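Local coordinates for uncharacterized protein (Kribbella flavida, PDB 4LMI) that is of unknown function but has a SnoaL-like fold of the NTF2 clan and may act as a ketosteroid isomerase-like enzyme, at residues Arg15-Thr20 against Glu27-Leu32; Tyr39-Thr44 against Asp110-Ala115. One frame throughout, in Å; residues are numbered along the deposited sequence.

Contact 1. Residues Arg15-Thr20 against Glu27-Leu32; sequences RKYFDT and EEFAAL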
ATOM      1  N   ARG B  15      -9.959  11.518   1.676  1.00 22.70           N
ATOM      2  CA  ARG B  15     -11.340  11.077   1.475  1.00 24.14           C
ATOM      3  C   ARG B  15     -11.961  11.782   0.263  1.00 24.41           C
ATOM      4  O   ARG B  15     -12.577  11.130  -0.590  1.00 24.31           O
ATOM      5  CB  ARG B  15     -12.183  11.279   2.750  1.00 25.99           C
ATOM      6  CG  ARG B  15     -13.634  10.827   2.626  1.00 30.32           C
ATOM      7  CD  ARG B  15     -13.759   9.320   2.409  1.00 37.47           C
ATOM      8  NE  ARG B  15     -13.331   8.563   3.586  1.00 41.93           N
ATOM      9  CZ  ARG B  15     -13.322   7.235   3.676  1.00 38.43           C
ATOM     10  NH1 ARG B  15     -13.717   6.489   2.649  1.00 37.29           N
ATOM     11  NH2 ARG B  15     -12.911   6.655   4.798  1.00 36.98           N
ATOM     12  N   LYS B  16     -11.784  13.103   0.191  0.50 24.63           N
ATOM     13  CA  LYS B  16     -12.308  13.910  -0.915  0.50 24.65           C
ATOM     14  C   LYS B  16     -11.693  13.533  -2.262  0.50 24.13           C
ATOM     15  O   LYS B  16     -12.380  13.534  -3.287  0.50 24.08           O
ATOM     16  CB  LYS B  16     -12.105  15.401  -0.641  0.50 26.78           C
ATOM     17  CG  LYS B  16     -13.063  15.974   0.386  0.50 31.64           C
ATOM     18  CD  LYS B  16     -13.073  17.495   0.358  0.50 35.72           C
ATOM     19  CE  LYS B  16     -13.886  18.066   1.510  0.50 39.40           C
ATOM     20  NZ  LYS B  16     -13.266  17.780   2.833  0.50 33.00           N
ATOM     21  N   TYR B  17     -10.398  13.223  -2.252  1.00 22.54           N
ATOM     22  CA  TYR B  17      -9.682  12.809  -3.465  1.00 22.83           C
ATOM     23  C   TYR B  17     -10.352  11.574  -4.071  1.00 23.02           C
ATOM     24  O   TYR B  17     -10.670  11.548  -5.267  1.00 24.24           O
ATOM     25  CB  TYR B  17      -8.205  12.551  -3.146  1.00 21.15           C
ATOM     26  CG  TYR B  17      -7.396  11.937  -4.268  1.00 21.35           C
ATOM     27  CD1 TYR B  17      -7.382  10.554  -4.463  1.00 21.18           C
ATOM     28  CD2 TYR B  17      -6.616  12.731  -5.112  1.00 23.87           C
ATOM     29  CE1 TYR B  17      -6.639   9.982  -5.481  1.00 22.39           C
ATOM     30  CE2 TYR B  17      -5.862  12.165  -6.135  1.00 22.51           C
ATOM     31  CZ  TYR B  17      -5.879  10.789  -6.309  1.00 22.35           C
ATOM     32  OH  TYR B  17      -5.142  10.211  -7.309  1.00 23.02           O
ATOM     33  N   PHE B  18     -10.602  10.571  -3.236  1.00 22.67           N
ATOM     34  CA  PHE B  18     -11.247   9.353  -3.722  1.00 24.25           C
ATOM     35  C   PHE B  18     -12.731   9.513  -4.050  1.00 26.17           C
ATOM     36  O   PHE B  18     -13.208   8.916  -5.019  1.00 28.06           O
ATOM     37  CB  PHE B  18     -10.942   8.159  -2.815  1.00 22.71           C
ATOM     38  CG  PHE B  18      -9.535   7.671  -2.967  1.00 23.67           C
ATOM     39  CD1 PHE B  18      -9.193   6.801  -4.004  1.00 25.06           C
ATOM     40  CD2 PHE B  18      -8.531   8.132  -2.126  1.00 23.80           C
ATOM     41  CE1 PHE B  18      -7.886   6.379  -4.172  1.00 23.94           C
ATOM     42  CE2 PHE B  18      -7.219   7.713  -2.297  1.00 23.54           C
ATOM     43  CZ  PHE B  18      -6.898   6.839  -3.318  1.00 23.14           C
ATOM     44  N   ASP B  19     -13.444  10.321  -3.264  0.50 25.53           N
ATOM     45  CA  ASP B  19     -14.862  10.590  -3.524  0.50 25.46           C
ATOM     46  C   ASP B  19     -15.078  11.333  -4.848  0.50 24.73           C
ATOM     47  O   ASP B  19     -15.949  10.957  -5.639  0.50 25.03           O
ATOM     48  CB  ASP B  19     -15.510  11.340  -2.353  0.50 24.86           C
ATOM     49  CG  ASP B  19     -15.712  10.456  -1.126  0.50 28.08           C
ATOM     50  OD1 ASP B  19     -15.567   9.221  -1.235  0.50 28.66           O
ATOM     51  OD2 ASP B  19     -16.023  10.998  -0.046  0.50 29.10           O
ATOM     52  N   THR B  20     -14.275  12.368  -5.097  1.00 24.75           N
ATOM     53  CA  THR B  20     -14.378  13.140  -6.346  1.00 25.05           C
ATOM     54  C   THR B  20     -13.856  12.363  -7.552  1.00 25.65           C
ATOM     55  O   THR B  20     -14.400  12.483  -8.652  1.00 29.43           O
ATOM     56  CB  THR B  20     -13.690  14.518  -6.270  1.00 26.11           C
ATOM     57  OG1 THR B  20     -12.299  14.349  -5.967  1.00 22.75           O
ATOM     58  CG2 THR B  20     -14.377  15.411  -5.213  1.00 25.95           C
ATOM     59  N   GLU B  27     -14.137  19.085 -11.818  1.00 29.50           N
ATOM     60  CA  GLU B  27     -13.803  20.411 -11.297  1.00 31.78           C
ATOM     61  C   GLU B  27     -13.351  20.330  -9.835  1.00 29.08           C
ATOM     62  O   GLU B  27     -12.342  20.924  -9.461  1.00 29.01           O
ATOM     63  CB  GLU B  27     -14.965  21.394 -11.456  1.00 38.09           C
ATOM     64  CG  GLU B  27     -14.563  22.846 -11.206  1.00 44.76           C
ATOM     65  CD  GLU B  27     -15.733  23.812 -11.234  1.00 60.79           C
ATOM     66  OE1 GLU B  27     -16.897  23.360 -11.320  1.00 67.91           O
ATOM     67  OE2 GLU B  27     -15.487  25.036 -11.165  1.00 68.40           O
ATOM     68  N   GLU B  28     -14.089  19.578  -9.023  1.00 27.58           N
ATOM     69  CA  GLU B  28     -13.761  19.419  -7.607  1.00 29.92           C
ATOM     70  C   GLU B  28     -12.471  18.622  -7.407  1.00 26.79           C
ATOM     71  O   GLU B  28     -11.660  18.957  -6.542  1.00 25.61           O
ATOM     72  CB  GLU B  28     -14.928  18.777  -6.842  1.00 30.89           C
ATOM     73  CG  GLU B  28     -16.186  19.639  -6.777  1.00 37.77           C
ATOM     74  CD  GLU B  28     -17.194  19.342  -7.881  1.00 43.54           C
ATOM     75  OE1 GLU B  28     -16.806  18.922  -8.999  1.00 39.47           O
ATOM     76  OE2 GLU B  28     -18.397  19.544  -7.626  1.00 56.18           O
ATOM     77  N   PHE B  29     -12.282  17.582  -8.220  1.00 23.92           N
ATOM     78  CA  PHE B  29     -11.059  16.778  -8.193  1.00 24.11           C
ATOM     79  C   PHE B  29      -9.829  17.621  -8.562  1.00 24.73           C
ATOM     80  O   PHE B  29      -8.828  17.617  -7.839  1.00 26.17           O
ATOM     81  CB  PHE B  29     -11.204  15.573  -9.136  1.00 22.85           C
ATOM     82  CG  PHE B  29     -10.015  14.655  -9.157  1.00 21.61           C
ATOM     83  CD1 PHE B  29      -9.772  13.781  -8.102  1.00 23.90           C
ATOM     84  CD2 PHE B  29      -9.155  14.633 -10.260  1.00 25.16           C
ATOM     85  CE1 PHE B  29      -8.682  12.920  -8.130  1.00 25.46           C
ATOM     86  CE2 PHE B  29      -8.066  13.770 -10.295  1.00 26.08           C
ATOM     87  CZ  PHE B  29      -7.829  12.914  -9.229  1.00 27.26           C
ATOM     88  N   ALA B  30      -9.910  18.347  -9.674  1.00 25.31           N
ATOM     89  CA  ALA B  30      -8.821  19.238 -10.087  1.00 26.88           C
ATOM     90  C   ALA B  30      -8.461  20.268  -9.005  1.00 27.19           C
ATOM     91  O   ALA B  30      -7.278  20.561  -8.802  1.00 26.10           O
ATOM     92  CB  ALA B  30      -9.150  19.928 -11.403  1.00 29.66           C
ATOM     93  N   ALA B  31      -9.473  20.790  -8.305  1.00 25.08           N
ATOM     94  CA  ALA B  31      -9.263  21.833  -7.286  1.00 26.28           C
ATOM     95  C   ALA B  31      -8.530  21.351  -6.031  1.00 26.86           C
ATOM     96  O   ALA B  31      -7.992  22.162  -5.281  1.00 30.74           O
ATOM     97  CB  ALA B  31     -10.580  22.510  -6.912  1.00 28.91           C
ATOM     98  N   LEU B  32      -8.505  20.042  -5.792  1.00 23.91           N
ATOM     99  CA  LEU B  32      -7.741  19.529  -4.657  1.00 25.17           C
ATOM    100  C   LEU B  32      -6.312  19.099  -5.011  1.00 23.97           C
ATOM    101  O   LEU B  32      -5.562  18.671  -4.134  1.00 24.80           O
ATOM    102  CB  LEU B  32      -8.497  18.419  -3.912  1.00 28.18           C
ATOM    103  CG  LEU B  32      -9.070  17.239  -4.676  1.00 28.58           C
ATOM    104  CD1 LEU B  32      -7.976  16.228  -5.009  1.00 31.16           C
ATOM    105  CD2 LEU B  32     -10.179  16.592  -3.856  1.00 28.23           C
TER

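Contact 2. Residues Tyr39-Thr44 against Asp110-Ala115; sequences YELPQT and DFWPEA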
ATOM      1  N   TYR B  39       2.423  12.343 -10.199  1.00 22.41           N
ATOM      2  CA  TYR B  39       1.830  11.008 -10.150  1.00 21.52           C
ATOM      3  C   TYR B  39       2.839   9.972 -10.618  1.00 21.51           C
ATOM      4  O   TYR B  39       3.496  10.158 -11.642  1.00 23.06           O
ATOM      5  CB  TYR B  39       0.608  10.973 -11.071  1.00 22.73           C
ATOM      6  CG  TYR B  39      -0.069   9.628 -11.242  1.00 23.37           C
ATOM      7  CD1 TYR B  39      -0.859   9.090 -10.229  1.00 23.62           C
ATOM      8  CD2 TYR B  39       0.036   8.918 -12.440  1.00 27.05           C
ATOM      9  CE1 TYR B  39      -1.510   7.880 -10.391  1.00 24.04           C
ATOM     10  CE2 TYR B  39      -0.608   7.699 -12.611  1.00 27.99           C
ATOM     11  CZ  TYR B  39      -1.379   7.187 -11.583  1.00 26.83           C
ATOM     12  OH  TYR B  39      -2.024   5.987 -11.739  1.00 28.67           O
ATOM     13  N   GLU B  40       2.960   8.882  -9.870  1.00 21.17           N
ATOM     14  CA  GLU B  40       3.804   7.766 -10.275  1.00 22.34           C
ATOM     15  C   GLU B  40       3.018   6.472 -10.248  1.00 23.53           C
ATOM     16  O   GLU B  40       2.182   6.262  -9.359  1.00 22.25           O
ATOM     17  CB  GLU B  40       4.987   7.605  -9.325  1.00 24.42           C
ATOM     18  CG  GLU B  40       6.038   8.702  -9.353  1.00 26.00           C
ATOM     19  CD  GLU B  40       7.147   8.399  -8.362  1.00 27.60           C
ATOM     20  OE1 GLU B  40       6.870   7.693  -7.374  1.00 34.07           O
ATOM     21  OE2 GLU B  40       8.286   8.846  -8.557  1.00 30.92           O
ATOM     22  N   LEU B  41       3.297   5.622 -11.235  1.00 22.32           N
ATOM     23  CA  LEU B  41       2.907   4.222 -11.233  1.00 23.27           C
ATOM     24  C   LEU B  41       4.198   3.414 -11.240  1.00 22.84           C
ATOM     25  O   LEU B  41       4.717   3.102 -12.318  1.00 24.58           O
ATOM     26  CB  LEU B  41       2.101   3.895 -12.493  1.00 24.94           C
ATOM     27  CG  LEU B  41       0.597   4.133 -12.536  1.00 30.25           C
ATOM     28  CD1 LEU B  41       0.113   4.165 -13.982  1.00 33.10           C
ATOM     29  CD2 LEU B  41      -0.135   3.055 -11.745  1.00 29.91           C
ATOM     30  N   PRO B  42       4.748   3.096 -10.048  1.00 21.42           N
ATOM     31  CA  PRO B  42       6.059   2.437 -10.002  1.00 21.96           C
ATOM     32  C   PRO B  42       6.149   1.110 -10.756  1.00 24.26           C
ATOM     33  O   PRO B  42       7.202   0.808 -11.334  1.00 26.86           O
ATOM     34  CB  PRO B  42       6.292   2.232  -8.504  1.00 20.64           C
ATOM     35  CG  PRO B  42       5.578   3.390  -7.881  1.00 20.73           C
ATOM     36  CD  PRO B  42       4.331   3.559  -8.709  1.00 21.24           C
ATOM     37  N   GLN B  43       5.058   0.340 -10.766  1.00 23.30           N
ATOM     38  CA  GLN B  43       5.026  -0.960 -11.450  1.00 25.13           C
ATOM     39  C   GLN B  43       5.333  -0.845 -12.945  1.00 26.91           C
ATOM     40  O   GLN B  43       5.937  -1.745 -13.533  1.00 29.50           O
ATOM     41  CB  GLN B  43       3.664  -1.631 -11.271  1.00 25.75           C
ATOM     42  CG  GLN B  43       3.407  -2.259  -9.911  1.00 23.36           C
ATOM     43  CD  GLN B  43       1.928  -2.508  -9.698  1.00 26.82           C
ATOM     44  OE1 GLN B  43       1.189  -1.598  -9.322  1.00 27.64           O
ATOM     45  NE2 GLN B  43       1.480  -3.738  -9.956  1.00 26.46           N
ATOM     46  N   THR B  44       4.921   0.266 -13.549  1.00 28.49           N
ATOM     47  CA  THR B  44       5.047   0.459 -14.990  1.00 27.05           C
ATOM     48  C   THR B  44       6.128   1.468 -15.361  1.00 28.61           C
ATOM     49  O   THR B  44       6.296   1.785 -16.540  1.00 29.69           O
ATOM     50  CB  THR B  44       3.731   0.984 -15.597  1.00 27.37           C
ATOM     51  OG1 THR B  44       3.381   2.225 -14.971  1.00 27.92           O
ATOM     52  CG2 THR B  44       2.605  -0.009 -15.411  1.00 28.72           C
ATOM     53  N   ASP B 110       0.617   5.295  -7.061  1.00 22.26           N
ATOM     54  CA  ASP B 110      -0.379   4.235  -7.236  1.00 22.15           C
ATOM     55  C   ASP B 110       0.300   2.884  -7.341  1.00 21.26           C
ATOM     56  O   ASP B 110       1.262   2.734  -8.104  1.00 22.57           O
ATOM     57  CB  ASP B 110      -1.132   4.441  -8.560  1.00 23.62           C
ATOM     58  CG  ASP B 110      -2.412   5.265  -8.425  1.00 23.94           C
ATOM     59  OD1 ASP B 110      -2.579   6.039  -7.460  1.00 22.64           O
ATOM     60  OD2 ASP B 110      -3.260   5.146  -9.343  1.00 25.76           O
ATOM     61  N   PHE B 111      -0.215   1.909  -6.592  1.00 22.45           N
ATOM     62  CA  PHE B 111       0.107   0.496  -6.782  1.00 24.07           C
ATOM     63  C   PHE B 111      -1.176  -0.253  -7.104  1.00 24.40           C
ATOM     64  O   PHE B 111      -2.213  -0.011  -6.476  1.00 22.99           O
ATOM     65  CB  PHE B 111       0.726  -0.102  -5.514  1.00 24.09           C
ATOM     66  CG  PHE B 111       2.072   0.464  -5.173  1.00 23.53           C
ATOM     67  CD1 PHE B 111       3.224  -0.039  -5.780  1.00 24.74           C
ATOM     68  CD2 PHE B 111       2.193   1.495  -4.238  1.00 22.18           C
ATOM     69  CE1 PHE B 111       4.474   0.477  -5.465  1.00 24.64           C
ATOM     70  CE2 PHE B 111       3.443   2.015  -3.920  1.00 24.50           C
ATOM     71  CZ  PHE B 111       4.583   1.504  -4.537  1.00 24.47           C
ATOM     72  N   TRP B 112      -1.105  -1.160  -8.078  1.00 25.31           N
ATOM     73  CA  TRP B 112      -2.260  -1.971  -8.462  1.00 25.91           C
ATOM     74  C   TRP B 112      -1.917  -3.432  -8.423  1.00 26.30           C
ATOM     75  O   TRP B 112      -1.693  -4.042  -9.468  1.00 29.53           O
ATOM     76  CB  TRP B 112      -2.784  -1.535  -9.830  1.00 27.95           C
ATOM     77  CG  TRP B 112      -3.276  -0.115  -9.767  1.00 28.59           C
ATOM     78  CD1 TRP B 112      -2.611   1.040 -10.173  1.00 30.16           C
ATOM     79  CD2 TRP B 112      -4.538   0.352  -9.186  1.00 31.51           C
ATOM     80  NE1 TRP B 112      -3.370   2.156  -9.912  1.00 29.96           N
ATOM     81  CE2 TRP B 112      -4.535   1.814  -9.319  1.00 30.59           C
ATOM     82  CE3 TRP B 112      -5.637  -0.271  -8.605  1.00 33.58           C
ATOM     83  CZ2 TRP B 112      -5.600   2.594  -8.884  1.00 32.22           C
ATOM     84  CZ3 TRP B 112      -6.700   0.526  -8.165  1.00 35.37           C
ATOM     85  CH2 TRP B 112      -6.680   1.924  -8.303  1.00 34.43           C
ATOM     86  N   PRO B 113      -1.847  -4.011  -7.206  1.00 25.64           N
ATOM     87  CA  PRO B 113      -1.509  -5.427  -7.102  1.00 25.15           C
ATOM     88  C   PRO B 113      -2.593  -6.279  -7.737  1.00 27.95           C
ATOM     89  O   PRO B 113      -3.782  -5.958  -7.621  1.00 31.99           O
ATOM     90  CB  PRO B 113      -1.448  -5.672  -5.588  1.00 26.78           C
ATOM     91  CG  PRO B 113      -2.231  -4.555  -4.974  1.00 29.64           C
ATOM     92  CD  PRO B 113      -2.002  -3.386  -5.879  1.00 26.85           C
ATOM     93  N   GLU B 114      -2.169  -7.331  -8.430  1.00 31.09           N
ATOM     94  CA  GLU B 114      -3.087  -8.280  -9.066  1.00 34.17           C
ATOM     95  C   GLU B 114      -2.886  -9.666  -8.484  1.00 33.59           C
ATOM     96  O   GLU B 114      -1.821  -9.964  -7.945  1.00 32.43           O
ATOM     97  CB  GLU B 114      -2.863  -8.308 -10.579  1.00 35.67           C
ATOM     98  CG  GLU B 114      -3.138  -6.968 -11.239  1.00 39.81           C
ATOM     99  CD  GLU B 114      -3.006  -6.997 -12.741  1.00 41.60           C
ATOM    100  OE1 GLU B 114      -1.867  -7.102 -13.236  1.00 45.35           O
ATOM    101  OE2 GLU B 114      -4.044  -6.895 -13.424  1.00 46.04           O
ATOM    102  N   ALA B 115      -3.910 -10.511  -8.593  1.00 35.56           N
ATOM    103  CA  ALA B 115      -3.820 -11.896  -8.123  1.00 35.53           C
ATOM    104  C   ALA B 115      -2.652 -12.616  -8.799  1.00 33.36           C
ATOM    105  O   ALA B 115      -2.318 -12.320  -9.943  1.00 35.59           O
ATOM    106  CB  ALA B 115      -5.127 -12.633  -8.381  1.00 36.48           C
TER
HETATM  107  O   HOH W   1       2.437   0.953  -9.710  1.00 33.59           O

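Contact 1. Residues Arg15-Thr20 against Glu27-Leu32
Y17 and F29 run side by side and point the same way, each with CG anti to its backbone N. F29 lays its ring rim over one face of Y17, with CE1 of F29 3.5 Å from CE2 of Y17. The two ring planes are inclined at 49°, so the pair is oblique, neither a stack nor a T-shape. L32 crosses Y17 at about a right angle. Its CD1 sits at the edge of the phenol ring, 3.8 Å from CD2 of Y17. Its other methyl, CD2, rests on the helix backbone, 3.7 Å from N of Y17, and also meets CB of K16. T20 points at the facing helix and meets F29 and E28. Its OG1 takes the crowded position between backbone N and carbonyl carbon (chi1 59°) and donates to O of K16 at 2.8 Å. That carbonyl also accepts from N of T20, so two bonds grip it. The turned-back hydroxyl lies in the plane of the F29 ring, at its edge, with OG1 of T20 3.4 Å from CD1 of F29. CG2 of T20 instead touches CB of the exposed E28. No hydrogen bond joins the two segments. The pair is a helical hairpin; the axes of the short segments approach to 9.1 Å and run roughly antiparallel, at 149°. Y17 and F29 point from the hairpin to strand 104-111 and helix 51-59, consistent with the cone-shaped NTF2-like fold. Y17 packs on V105 and V108 and hydrogen-bonds through OH to Y54. F29 packs on Y54 and N58.

Contact 2. Residues Tyr39-Thr44 against Asp110-Ala115
Y39 holds CG anti to its backbone N (chi1 175°), carrying the phenol across to D110. Q43 has CG anti to the carbonyl carbon and is then extended; chi3 of -82° turns its amide to the backbone of W112. W112 also has CG anti to the carbonyl carbon (chi1 -63°), and its indole N-H reaches back to D110. OD2 of D110 takes two bonds, from OH of Y39 at 2.8 Å and from NE1 of W112 at 3.0 Å. The two donors come from opposite faces of the carboxylate, each well out of its plane, which stands steeply to the Y39 ring. They would probably favour a charged carboxylate. CD2 of L41 meets the edge of the indole, 3.6 Å from CD1 of W112. OE1 of Q43 accepts from N of W112 in its carbonyl plane, on a lone pair, at 2.6 Å. NE2 of Q43 donates to O of W112 at 3.2 Å, from above that carbonyl plane. A water accepts from N of Q43 and donates to OE1 of Q43 and O of D110, just past the E40-D110 pairing. P42 has no N-H to give to O of D110. Between these segments one nearly straight backbone bond runs from N of D110 to O of E40, 2.9 Å; E40 also pairs with V108. The indole lies near a HEPES molecule, probably from the crystallisation liquor, that may mark a pocket. The segments end parallel strands 37-41 and 104-111. Strands 46-49 and 90-101 flank them, and NE2 of Q43 bonds O of E114 of the second subunit.

How the contacts relate
The centres of contacts 1 and 2 lie about 20 Å apart, on opposite sides of the chain's centre. Contact 1 joins two helices and is partly buried, with K16 and E28 exposed at its margin. Contact 2 joins two strand ends and the loops after them, and is buried. Contact 1 is held by van der Waals packing, mostly of apolar groups, with no hydrogen bond across it. Contact 2 is held largely by hydrogen bonds, with a carboxylate, an amide and a water inside. Only contact 2 reaches the second subunit. Strand 104-111 links them: Y17 packs on it, L32 pairs with its V105, and D110 and F111 end it. Y54 also meets both, touching Y17, F29 and Y39.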